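Local coordinates for protein VP5 (Halorubrum pleomorphic virus 6, PDB 6QGL) that probably serves as the envelope membrane fusion protein of a pleomorphic virus that infects haloarchaea, at residues S15-I20 with M65-N70; I20-T25 with I295-P300; V386-S391 with G415-T420; D361-G366 with G370-T375. One frame throughout, in Å; residues are numbered along the deposited sequence.

Interaction 1. Residues S15-I20 with M65-N70; sequences SAVGGI and MVDNQN
Val17 meets Asp67 and Ile20 meets Asn68, two small contacts between an irregular N-terminal loop and the residues that follow helix 43-66. Only side chains bridge the gap, since the paired CA atoms, Val17 with Asp67 and Ile20 with Asn68, both lie 8.3 Å apart. The more buried half belongs to Ile20. Its CG2 methyl, anti to the backbone N, sits in front of the outer end of the Asn68 amide, 3.9 Å from its CG, the two side chains slanting across each other. A branched apolar residue suits this interior place, filling it with a methyl and asking for no polar partner. The looser half is more open to solvent, as fits a carboxylate: Val17 CG2 lies 3.5 Å from Asp67 OD2, while the other oxygen, OD1, makes a long, weak ion pair with Lys444. Between these two points Gly18 and Gly19 carry the chain round, and Gly19 takes a positive phi (57°) that glycine, without a side chain, adopts at little cost. The loop lies against strand 438-443, where Val17 shares backbone hydrogen bonding with Gln442 and Ala16 packs on Leu441 and Leu443; Tyr348 of strand 347-352 touches Ile20 and Asn68, and residues of helix 229-257 touch Val66 and Gln69.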
loop_
_atom_site.group_PDB
_atom_site.type_symbol
_atom_site.label_atom_id
_atom_site.label_comp_id
_atom_site.label_asym_id
_atom_site.label_seq_id
_atom_site.Cartn_x
_atom_site.Cartn_y
_atom_site.Cartn_z
ATOM N N SER A 15 8.791 8.726 6.350
ATOM C CA SER A 15 9.374 7.865 5.309
ATOM C C SER A 15 8.468 6.654 5.019
ATOM O O SER A 15 8.537 6.077 3.933
ATOM C CB SER A 15 10.774 7.425 5.725
ATOM O OG SER A 15 11.633 8.547 5.858
ATOM N N ALA A 16 7.585 6.324 5.990
ATOM C CA ALA A 16 6.596 5.253 5.940
ATOM C C ALA A 16 5.638 5.378 4.761
ATOM O O ALA A 16 5.088 6.459 4.527
ATOM C CB ALA A 16 5.797 5.222 7.227
ATOM N N VAL A 17 5.433 4.253 4.043
ATOM C CA VAL A 17 4.531 4.101 2.896
ATOM C C VAL A 17 3.099 4.246 3.428
ATOM O O VAL A 17 2.661 3.434 4.238
ATOM C CB VAL A 17 4.755 2.740 2.163
ATOM C CG1 VAL A 17 3.707 2.509 1.075
ATOM C CG2 VAL A 17 6.160 2.649 1.576
ATOM N N GLY A 18 2.415 5.302 3.003
ATOM C CA GLY A 18 1.067 5.616 3.460
ATOM C C GLY A 18 -0.068 5.140 2.587
ATOM O O GLY A 18 0.157 4.697 1.458
ATOM N N GLY A 19 -1.285 5.249 3.124
ATOM C CA GLY A 19 -2.528 4.867 2.460
ATOM C C GLY A 19 -2.568 3.422 2.008
ATOM O O GLY A 19 -3.025 3.135 0.898
ATOM N N ILE A 20 -2.069 2.512 2.868
ATOM C CA ILE A 20 -1.992 1.074 2.605
ATOM C C ILE A 20 -3.380 0.451 2.505
ATOM O O ILE A 20 -4.172 0.572 3.438
ATOM C CB ILE A 20 -1.079 0.350 3.636
ATOM C CG1 ILE A 20 0.377 0.838 3.530
ATOM C CG2 ILE A 20 -1.159 -1.182 3.494
ATOM C CD1 ILE A 20 1.211 0.409 4.624
ATOM N N MET A 65 -0.532 -3.328 -3.830
ATOM C CA MET A 65 0.012 -4.585 -4.363
ATOM C C MET A 65 1.500 -4.843 -4.122
ATOM O O MET A 65 1.859 -5.888 -3.580
ATOM C CB MET A 65 -0.278 -4.701 -5.876
ATOM C CG MET A 65 -1.630 -4.154 -6.296
ATOM S SD MET A 65 -3.005 -5.245 -5.877
ATOM C CE MET A 65 -4.365 -4.122 -6.006
ATOM N N VAL A 66 2.350 -3.907 -4.557
ATOM C CA VAL A 66 3.812 -3.961 -4.589
ATOM C C VAL A 66 4.505 -4.118 -3.208
ATOM O O VAL A 66 5.406 -4.953 -3.106
ATOM C CB VAL A 66 4.355 -2.724 -5.365
ATOM C CG1 VAL A 66 5.878 -2.696 -5.402
ATOM C CG2 VAL A 66 3.785 -2.663 -6.786
ATOM N N ASP A 67 4.133 -3.321 -2.185
ATOM C CA ASP A 67 4.814 -3.339 -0.877
ATOM C C ASP A 67 4.148 -4.154 0.244
ATOM O O ASP A 67 4.582 -4.044 1.395
ATOM C CB ASP A 67 5.052 -1.902 -0.377
ATOM C CG ASP A 67 6.447 -1.354 -0.595
ATOM O OD1 ASP A 67 7.374 -2.160 -0.836
ATOM O OD2 ASP A 67 6.617 -0.121 -0.505
ATOM N N ASN A 68 3.135 -4.974 -0.061
ATOM C CA ASN A 68 2.473 -5.768 0.978
ATOM C C ASN A 68 2.805 -7.269 0.862
ATOM O O ASN A 68 1.931 -8.124 1.006
ATOM C CB ASN A 68 0.964 -5.476 0.993
ATOM C CG ASN A 68 0.594 -4.086 1.474
ATOM O OD1 ASN A 68 -0.395 -3.498 1.033
ATOM N ND2 ASN A 68 1.364 -3.527 2.396
ATOM N N GLN A 69 4.089 -7.573 0.616
ATOM C CA GLN A 69 4.619 -8.929 0.425
ATOM C C GLN A 69 4.517 -9.829 1.657
ATOM O O GLN A 69 4.139 -10.993 1.522
ATOM C CB GLN A 69 6.078 -8.867 -0.051
ATOM C CG GLN A 69 6.262 -8.190 -1.402
ATOM C CD GLN A 69 7.678 -7.714 -1.593
ATOM O OE1 GLN A 69 8.184 -6.863 -0.851
ATOM N NE2 GLN A 69 8.348 -8.243 -2.602
ATOM N N ASN A 70 4.859 -9.304 2.846
ATOM C CA ASN A 70 4.861 -10.081 4.087
ATOM C C ASN A 70 3.469 -10.317 4.707
ATOM O O ASN A 70 3.392 -10.860 5.811
ATOM C CB ASN A 70 5.820 -9.473 5.109
ATOM C CG ASN A 70 7.271 -9.588 4.715
ATOM O OD1 ASN A 70 7.815 -10.687 4.541
ATOM N ND2 ASN A 70 7.934 -8.454 4.575
#

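Interaction 2. Residues I20-T25 with I295-P300; sequences IGVGWT and IALNVP
Leu297, just past the end of helix 289-296, reaches into the bend formed by Val22 and Thr25. Its CB points at the loop 20-25 but stays back from it. CG follows, beside the backbone N and anti to the carbonyl carbon (chi1 -69°), and is the first atom to approach, 4.1 Å from Thr25 OG1. The branch then divides: CD1 comes to 3.5 Å from Thr25 OG1 and also adjoins the CG1 methyl of Val22, at a modelled separation too short to be trusted, whereas CD2 lies 3.9 Å from Thr25 OG1. Both methyls of the fork thus come down over the hydroxyl oxygen from one side, which is tolerable because that hydroxyl is already engaged. Thr25 OG1 donates to Val22 O at 2.7 Å, nearly in line with the carbonyl (C=O...donor angle 164°), and Val22 O also accepts from Thr25 N. Threonine suits the place doubly, for its CG2 methyl sits 3.5 Å above the plane of the Trp24 ring, over its centre. Around the contact, Thr78 of helix 73-92 touches Leu297, and Tyr111 OH bonds to Thr25 O. The two sides are recognisable local motifs: a single turn of 3-10 helix at 23-25, closed by main chain and side chain together, and a Schellman motif ending helix 289-296, in which Asn298 N bonds to Ile295 O and Asn298 is the C-prime residue with positive phi (57°).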
loop_
_atom_site.group_PDB
_atom_site.type_symbol
_atom_site.label_atom_id
_atom_site.label_comp_id
_atom_site.label_asym_id
_atom_site.label_seq_id
_atom_site.Cartn_x
_atom_site.Cartn_y
_atom_site.Cartn_z
ATOM N N ILE A 20 -2.069 2.512 2.868
ATOM C CA ILE A 20 -1.992 1.074 2.605
ATOM C C ILE A 20 -3.380 0.451 2.505
ATOM O O ILE A 20 -4.172 0.572 3.438
ATOM C CB ILE A 20 -1.079 0.350 3.636
ATOM C CG1 ILE A 20 0.377 0.838 3.530
ATOM C CG2 ILE A 20 -1.159 -1.182 3.494
ATOM C CD1 ILE A 20 1.211 0.409 4.624
ATOM N N GLY A 21 -3.645 -0.193 1.369
ATOM C CA GLY A 21 -4.899 -0.882 1.094
ATOM C C GLY A 21 -4.650 -2.359 0.892
ATOM O O GLY A 21 -4.085 -2.757 -0.126
ATOM N N VAL A 22 -5.031 -3.171 1.878
ATOM C CA VAL A 22 -4.839 -4.624 1.848
ATOM C C VAL A 22 -6.168 -5.328 1.506
ATOM O O VAL A 22 -6.207 -6.552 1.383
ATOM C CB VAL A 22 -4.230 -5.124 3.184
ATOM C CG1 VAL A 22 -4.103 -6.631 3.199
ATOM C CG2 VAL A 22 -2.876 -4.483 3.451
ATOM N N GLY A 23 -7.226 -4.546 1.321
ATOM C CA GLY A 23 -8.555 -5.059 1.003
ATOM C C GLY A 23 -8.648 -5.922 -0.240
ATOM O O GLY A 23 -9.573 -6.729 -0.362
ATOM N N TRP A 24 -7.678 -5.766 -1.163
ATOM C CA TRP A 24 -7.588 -6.512 -2.420
ATOM C C TRP A 24 -7.352 -8.012 -2.201
ATOM O O TRP A 24 -7.636 -8.811 -3.094
ATOM C CB TRP A 24 -6.521 -5.902 -3.341
ATOM C CG TRP A 24 -5.117 -6.004 -2.824
ATOM C CD1 TRP A 24 -4.472 -5.111 -2.024
ATOM C CD2 TRP A 24 -4.167 -7.036 -3.126
ATOM N NE1 TRP A 24 -3.193 -5.543 -1.770
ATOM C CE2 TRP A 24 -2.966 -6.706 -2.459
ATOM C CE3 TRP A 24 -4.207 -8.198 -3.915
ATOM C CZ2 TRP A 24 -1.822 -7.512 -2.533
ATOM C CZ3 TRP A 24 -3.075 -8.995 -3.990
ATOM C CH2 TRP A 24 -1.898 -8.650 -3.309
ATOM N N THR A 25 -6.843 -8.386 -1.014
ATOM C CA THR A 25 -6.597 -9.784 -0.655
ATOM C C THR A 25 -7.833 -10.417 -0.019
ATOM O O THR A 25 -7.842 -11.626 0.188
ATOM C CB THR A 25 -5.384 -9.911 0.287
ATOM O OG1 THR A 25 -5.634 -9.182 1.488
ATOM C CG2 THR A 25 -4.084 -9.458 -0.351
ATOM N N ILE A 295 -6.030 -7.582 10.686
ATOM C CA ILE A 295 -6.525 -8.494 11.725
ATOM C C ILE A 295 -7.087 -9.760 11.042
ATOM O O ILE A 295 -6.736 -10.869 11.446
ATOM C CB ILE A 295 -7.541 -7.793 12.685
ATOM C CG1 ILE A 295 -6.816 -6.825 13.653
ATOM C CG2 ILE A 295 -8.386 -8.809 13.474
ATOM C CD1 ILE A 295 -7.705 -5.741 14.294
ATOM N N ALA A 296 -7.899 -9.585 9.970
ATOM C CA ALA A 296 -8.497 -10.674 9.182
ATOM C C ALA A 296 -7.448 -11.573 8.510
ATOM O O ALA A 296 -7.734 -12.738 8.227
ATOM C CB ALA A 296 -9.446 -10.109 8.139
ATOM N N LEU A 297 -6.240 -11.031 8.263
ATOM C CA LEU A 297 -5.118 -11.755 7.664
ATOM C C LEU A 297 -4.183 -12.326 8.737
ATOM O O LEU A 297 -3.104 -12.835 8.423
ATOM C CB LEU A 297 -4.352 -10.859 6.677
ATOM C CG LEU A 297 -5.081 -10.497 5.383
ATOM C CD1 LEU A 297 -4.414 -9.349 4.721
ATOM C CD2 LEU A 297 -5.126 -11.668 4.416
ATOM N N ASN A 298 -4.620 -12.249 10.012
ATOM C CA ASN A 298 -3.935 -12.765 11.196
ATOM C C ASN A 298 -2.510 -12.201 11.369
ATOM O O ASN A 298 -1.555 -12.943 11.637
ATOM C CB ASN A 298 -3.963 -14.301 11.205
ATOM C CG ASN A 298 -3.745 -14.910 12.559
ATOM O OD1 ASN A 298 -4.219 -14.407 13.582
ATOM N ND2 ASN A 298 -3.019 -16.011 12.587
ATOM N N VAL A 299 -2.378 -10.876 11.219
ATOM C CA VAL A 299 -1.110 -10.167 11.396
ATOM C C VAL A 299 -1.030 -9.781 12.884
ATOM O O VAL A 299 -1.966 -9.144 13.373
ATOM C CB VAL A 299 -0.976 -8.926 10.453
ATOM C CG1 VAL A 299 0.287 -8.118 10.750
ATOM C CG2 VAL A 299 -1.014 -9.334 8.980
ATOM N N PRO A 300 0.047 -10.158 13.622
ATOM C CA PRO A 300 0.145 -9.761 15.043
ATOM C C PRO A 300 -0.034 -8.253 15.242
ATOM O O PRO A 300 0.660 -7.460 14.601
ATOM C CB PRO A 300 1.554 -10.211 15.446
ATOM C CG PRO A 300 1.903 -11.282 14.490
ATOM C CD PRO A 300 1.223 -10.949 13.201
#

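Interaction 3. Residues V386-S391 with G415-T420; sequences VTTVES and GDLETT
Thr388 and Glu390, facing Leu417 and Thr419, belong to a type I beta turn running from Thr388 to Ser391, closed by Ser391 N to Thr388 O at 3.1 Å, while 415-420 passes by as irregular chain. In the buried half, Thr388 and Leu417 reach toward each other tip to tip, and the threonine methyl CG2 lies 3.9 Å from CD2 of the leucine. Thr388 can offer a methyl here because its OG1 occupies the crowded position between backbone N and carbonyl carbon (chi1 74°), leaving CG2 to face the leucine and the hydroxyl to turn toward Glu390 N and a bound water. That hydroxyl donates to the water, 2.7 Å from Thr388 OG1, and the same water accepts from Thr419, 2.8 Å from its OG1. The two threonines are thus joined through a solvent molecule. OG1 of Thr388 is also a weak acceptor for Glu390 N, in the manner of an ST turn. Further out, Glu390 crosses Thr419 at about a right angle, laying CG 3.4 Å from Thr419 OG1; an acidic residue suits this exposed place: its CH2 groups lie against the hydroxyl and its carboxylate is carried on past it. The passing chain is also held by Glu392, whose carboxylate oxygens accept from Glu418 N and Thr419 N. Together these features describe the loop of a beta hairpin, between antiparallel strands 382-388 and 393-397, packed against the connection from strand 409-412 to strand 422-431.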
loop_
_atom_site.group_PDB
_atom_site.type_symbol
_atom_site.label_atom_id
_atom_site.label_comp_id
_atom_site.label_asym_id
_atom_site.label_seq_id
_atom_site.Cartn_x
_atom_site.Cartn_y
_atom_site.Cartn_z
ATOM N N VAL A 386 3.882 29.624 11.551
ATOM C CA VAL A 386 5.008 30.520 11.812
ATOM C C VAL A 386 4.623 31.550 12.872
ATOM O O VAL A 386 3.661 32.295 12.683
ATOM C CB VAL A 386 5.518 31.196 10.505
ATOM C CG1 VAL A 386 6.756 32.052 10.766
ATOM C CG2 VAL A 386 5.800 30.162 9.418
ATOM N N THR A 387 5.383 31.590 13.979
ATOM C CA THR A 387 5.177 32.543 15.066
ATOM C C THR A 387 6.299 33.570 15.021
ATOM O O THR A 387 7.472 33.199 15.081
ATOM C CB THR A 387 5.042 31.825 16.421
ATOM O OG1 THR A 387 3.884 30.989 16.386
ATOM C CG2 THR A 387 4.935 32.796 17.597
ATOM N N THR A 388 5.939 34.855 14.899
ATOM C CA THR A 388 6.910 35.949 14.837
ATOM C C THR A 388 7.324 36.398 16.239
ATOM O O THR A 388 6.707 35.996 17.228
ATOM C CB THR A 388 6.409 37.115 13.956
ATOM O OG1 THR A 388 5.389 37.850 14.633
ATOM C CG2 THR A 388 5.937 36.666 12.577
ATOM N N VAL A 389 8.362 37.248 16.311
ATOM C CA VAL A 389 8.931 37.822 17.534
ATOM C C VAL A 389 7.904 38.783 18.209
ATOM O O VAL A 389 7.962 38.985 19.424
ATOM C CB VAL A 389 10.335 38.446 17.235
ATOM C CG1 VAL A 389 10.827 39.355 18.354
ATOM C CG2 VAL A 389 11.368 37.356 16.973
ATOM N N GLU A 390 6.915 39.281 17.432
ATOM C CA GLU A 390 5.837 40.162 17.900
ATOM C C GLU A 390 4.617 39.372 18.419
ATOM O O GLU A 390 3.551 39.956 18.628
ATOM C CB GLU A 390 5.419 41.139 16.785
ATOM C CG GLU A 390 6.463 42.196 16.457
ATOM C CD GLU A 390 6.849 43.127 17.590
ATOM O OE1 GLU A 390 5.943 43.622 18.300
ATOM O OE2 GLU A 390 8.067 43.361 17.768
ATOM N N SER A 391 4.793 38.050 18.641
ATOM C CA SER A 391 3.794 37.091 19.135
ATOM C C SER A 391 2.555 36.985 18.233
ATOM O O SER A 391 1.429 36.851 18.723
ATOM C CB SER A 391 3.419 37.370 20.589
ATOM O OG SER A 391 4.440 36.915 21.461
ATOM N N GLY A 415 -0.811 40.314 4.317
ATOM C CA GLY A 415 -2.241 40.400 4.596
ATOM C C GLY A 415 -2.649 39.689 5.872
ATOM O O GLY A 415 -3.733 39.945 6.405
ATOM N N ASP A 416 -1.766 38.808 6.375
ATOM C CA ASP A 416 -1.970 38.002 7.578
ATOM C C ASP A 416 -1.363 38.613 8.853
ATOM O O ASP A 416 -1.951 38.467 9.926
ATOM C CB ASP A 416 -1.418 36.589 7.359
ATOM C CG ASP A 416 -1.867 35.928 6.067
ATOM O OD1 ASP A 416 -3.073 35.625 5.942
ATOM O OD2 ASP A 416 -1.007 35.705 5.186
ATOM N N LEU A 417 -0.188 39.273 8.745
ATOM C CA LEU A 417 0.518 39.868 9.889
ATOM C C LEU A 417 0.257 41.360 10.037
ATOM O O LEU A 417 0.084 42.055 9.035
ATOM C CB LEU A 417 2.040 39.634 9.785
ATOM C CG LEU A 417 2.553 38.191 9.750
ATOM C CD1 LEU A 417 3.984 38.144 9.257
ATOM C CD2 LEU A 417 2.444 37.519 11.113
ATOM N N GLU A 418 0.259 41.856 11.291
ATOM C CA GLU A 418 0.101 43.277 11.613
ATOM C C GLU A 418 1.444 43.976 11.411
ATOM O O GLU A 418 1.478 45.105 10.918
ATOM C CB GLU A 418 -0.397 43.477 13.051
ATOM C CG GLU A 418 -1.896 43.283 13.217
ATOM C CD GLU A 418 -2.498 43.731 14.537
ATOM O OE1 GLU A 418 -1.806 44.428 15.317
ATOM O OE2 GLU A 418 -3.678 43.393 14.787
ATOM N N THR A 419 2.548 43.307 11.804
ATOM C CA THR A 419 3.905 43.812 11.613
ATOM C C THR A 419 4.557 42.902 10.582
ATOM O O THR A 419 4.769 41.715 10.842
ATOM C CB THR A 419 4.687 43.972 12.937
ATOM O OG1 THR A 419 5.143 42.701 13.389
ATOM C CG2 THR A 419 3.879 44.646 14.024
ATOM N N THR A 420 4.769 43.449 9.377
ATOM C CA THR A 420 5.350 42.747 8.229
ATOM C C THR A 420 6.858 42.572 8.375
ATOM O O THR A 420 7.385 41.537 7.981
ATOM C CB THR A 420 4.984 43.457 6.927
ATOM O OG1 THR A 420 5.325 44.835 7.054
ATOM C CG2 THR A 420 3.513 43.323 6.586
HETATM O O HOH W 1 4.366 39.964 13.243
#

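Interaction 4. Residues D361-G366 with G370-T375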
loop_
_atom_site.group_PDB
_atom_site.type_symbol
_atom_site.label_atom_id
_atom_site.label_comp_id
_atom_site.label_asym_id
_atom_site.label_seq_id
_atom_site.Cartn_x
_atom_site.Cartn_y
_atom_site.Cartn_z
ATOM N N ASP A 361 12.422 23.640 12.031
ATOM C CA ASP A 361 13.658 24.389 12.268
ATOM C C ASP A 361 14.292 24.963 10.991
ATOM O O ASP A 361 15.129 25.865 11.084
ATOM C CB ASP A 361 14.676 23.535 13.056
ATOM C CG ASP A 361 14.180 22.976 14.383
ATOM O OD1 ASP A 361 13.356 23.648 15.045
ATOM O OD2 ASP A 361 14.628 21.876 14.767
ATOM N N ALA A 362 13.887 24.453 9.807
ATOM C CA ALA A 362 14.403 24.892 8.504
ATOM C C ALA A 362 13.672 26.155 7.998
ATOM O O ALA A 362 12.981 26.119 6.976
ATOM C CB ALA A 362 14.297 23.754 7.494
ATOM N N ILE A 363 13.841 27.273 8.729
ATOM C CA ILE A 363 13.206 28.564 8.445
ATOM C C ILE A 363 14.175 29.741 8.666
ATOM O O ILE A 363 14.946 29.732 9.629
ATOM C CB ILE A 363 11.872 28.700 9.260
ATOM C CG1 ILE A 363 11.030 29.918 8.805
ATOM C CG2 ILE A 363 12.102 28.695 10.791
ATOM C CD1 ILE A 363 9.562 29.848 9.163
ATOM N N ASN A 364 14.134 30.741 7.765
ATOM C CA ASN A 364 14.953 31.952 7.867
ATOM C C ASN A 364 14.381 32.858 8.948
ATOM O O ASN A 364 13.159 32.930 9.101
ATOM C CB ASN A 364 15.002 32.702 6.535
ATOM C CG ASN A 364 15.928 32.108 5.499
ATOM O OD1 ASN A 364 16.554 31.058 5.694
ATOM N ND2 ASN A 364 16.033 32.783 4.366
ATOM N N SER A 365 15.265 33.545 9.694
ATOM C CA SER A 365 14.882 34.441 10.785
ATOM C C SER A 365 14.127 35.677 10.294
ATOM O O SER A 365 13.069 35.987 10.826
ATOM C CB SER A 365 16.106 34.850 11.604
ATOM O OG SER A 365 15.744 35.588 12.760
ATOM N N GLY A 366 14.656 36.344 9.277
ATOM C CA GLY A 366 14.068 37.563 8.737
ATOM C C GLY A 366 12.734 37.428 8.033
ATOM O O GLY A 366 12.535 36.516 7.225
ATOM N N GLY A 370 6.963 41.304 4.786
ATOM C CA GLY A 370 5.949 40.272 4.965
ATOM C C GLY A 370 6.301 38.911 4.403
ATOM O O GLY A 370 5.518 37.973 4.556
ATOM N N THR A 371 7.473 38.767 3.759
ATOM C CA THR A 371 7.867 37.488 3.156
ATOM C C THR A 371 8.620 36.593 4.147
ATOM O O THR A 371 9.619 37.015 4.735
ATOM C CB THR A 371 8.627 37.702 1.832
ATOM O OG1 THR A 371 8.005 38.756 1.098
ATOM C CG2 THR A 371 8.672 36.450 0.970
ATOM N N ILE A 372 8.126 35.356 4.318
ATOM C CA ILE A 372 8.697 34.310 5.175
ATOM C C ILE A 372 9.367 33.282 4.250
ATOM O O ILE A 372 8.735 32.823 3.299
ATOM C CB ILE A 372 7.594 33.648 6.061
ATOM C CG1 ILE A 372 6.854 34.690 6.925
ATOM C CG2 ILE A 372 8.160 32.507 6.921
ATOM C CD1 ILE A 372 5.467 34.269 7.347
ATOM N N THR A 373 10.636 32.924 4.524
ATOM C CA THR A 373 11.371 31.955 3.708
ATOM C C THR A 373 11.770 30.723 4.523
ATOM O O THR A 373 12.260 30.854 5.645
ATOM C CB THR A 373 12.569 32.618 2.993
ATOM O OG1 THR A 373 12.176 33.886 2.463
ATOM C CG2 THR A 373 13.136 31.757 1.868
ATOM N N ILE A 374 11.556 29.530 3.942
ATOM C CA ILE A 374 11.901 28.228 4.527
ATOM C C ILE A 374 13.000 27.565 3.675
ATOM O O ILE A 374 13.046 27.803 2.467
ATOM C CB ILE A 374 10.652 27.331 4.766
ATOM C CG1 ILE A 374 9.890 27.030 3.452
ATOM C CG2 ILE A 374 9.730 27.967 5.819
ATOM C CD1 ILE A 374 8.855 25.910 3.507
ATOM N N THR A 375 13.899 26.776 4.300
ATOM C CA THR A 375 15.038 26.158 3.600
ATOM C C THR A 375 14.835 24.662 3.254
ATOM O O THR A 375 15.796 23.983 2.873
ATOM C CB THR A 375 16.348 26.390 4.383
ATOM O OG1 THR A 375 16.283 25.717 5.639
ATOM C CG2 THR A 375 16.661 27.865 4.592
HETATM O O HOH W 2 11.515 33.896 7.132
#
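Ile363 holds CG1 anti to its own N (chi1 -169°) and continues extended through chi2 (159°), which carries the chain slantwise across Ile372 and Ile374. Its CD1 ends 3.7 Å from Ile372 CG2, and its CG1 lies 3.8 Å from Ile374 CG2. Three branched apolar side chains thus form one hydrophobic face, where beta-branched residues suit an extended chain. The backbones meet in a single antiparallel bridge, with Ile363 and Ile374 as a non-hydrogen-bonded pair. On one flank Asn364 N donates to Thr373 O at 2.8 Å, almost straight; on the other, Thr375 N donates to Ala362 O at 2.9 Å, from 54° out of the carbonyl plane. Ala362, the centre of an inverse gamma turn, bends the chain away beyond this bond. Polar residues suit the opposite, more open face, where Asn364 lies alongside Thr373 and its OD1 comes 3.4 Å from Thr375 CG2. Where direct pairing stops, a water accepts from Thr373 N (2.9 Å) and lies within bonding range of Asn364 O and Gly366 O. Strand 371-374 pairs with strand 409-412 through Tyr411 and Trp409, while Ile363 packs on Val386 of strand 382-388 and on Val424 and Ala427 of strand 422-431.

Overall arrangement
Interactions 1 and 2 are buried near the middle of the chain and share Ile20; their centres are 11 Å apart, and Met65 SD packs 3.5 Å from Trp24 CD2. Both set the N-terminal loop against the ends of helices, with no hydrogen bond across. Interactions 3 and 4 lie some 41 and 35 Å from the centre of the chain, in an all-beta region, and are only partly buried. They also touch: Thr420 O and Gly370 N probably hydrogen-bond, and Val386 packs on Ile363. Interaction 4 alone has direct hydrogen bonds across it, two between backbones, beside an isoleucine cluster; interaction 3 joins a hairpin turn to a loop by small side-chain contacts and a shared water.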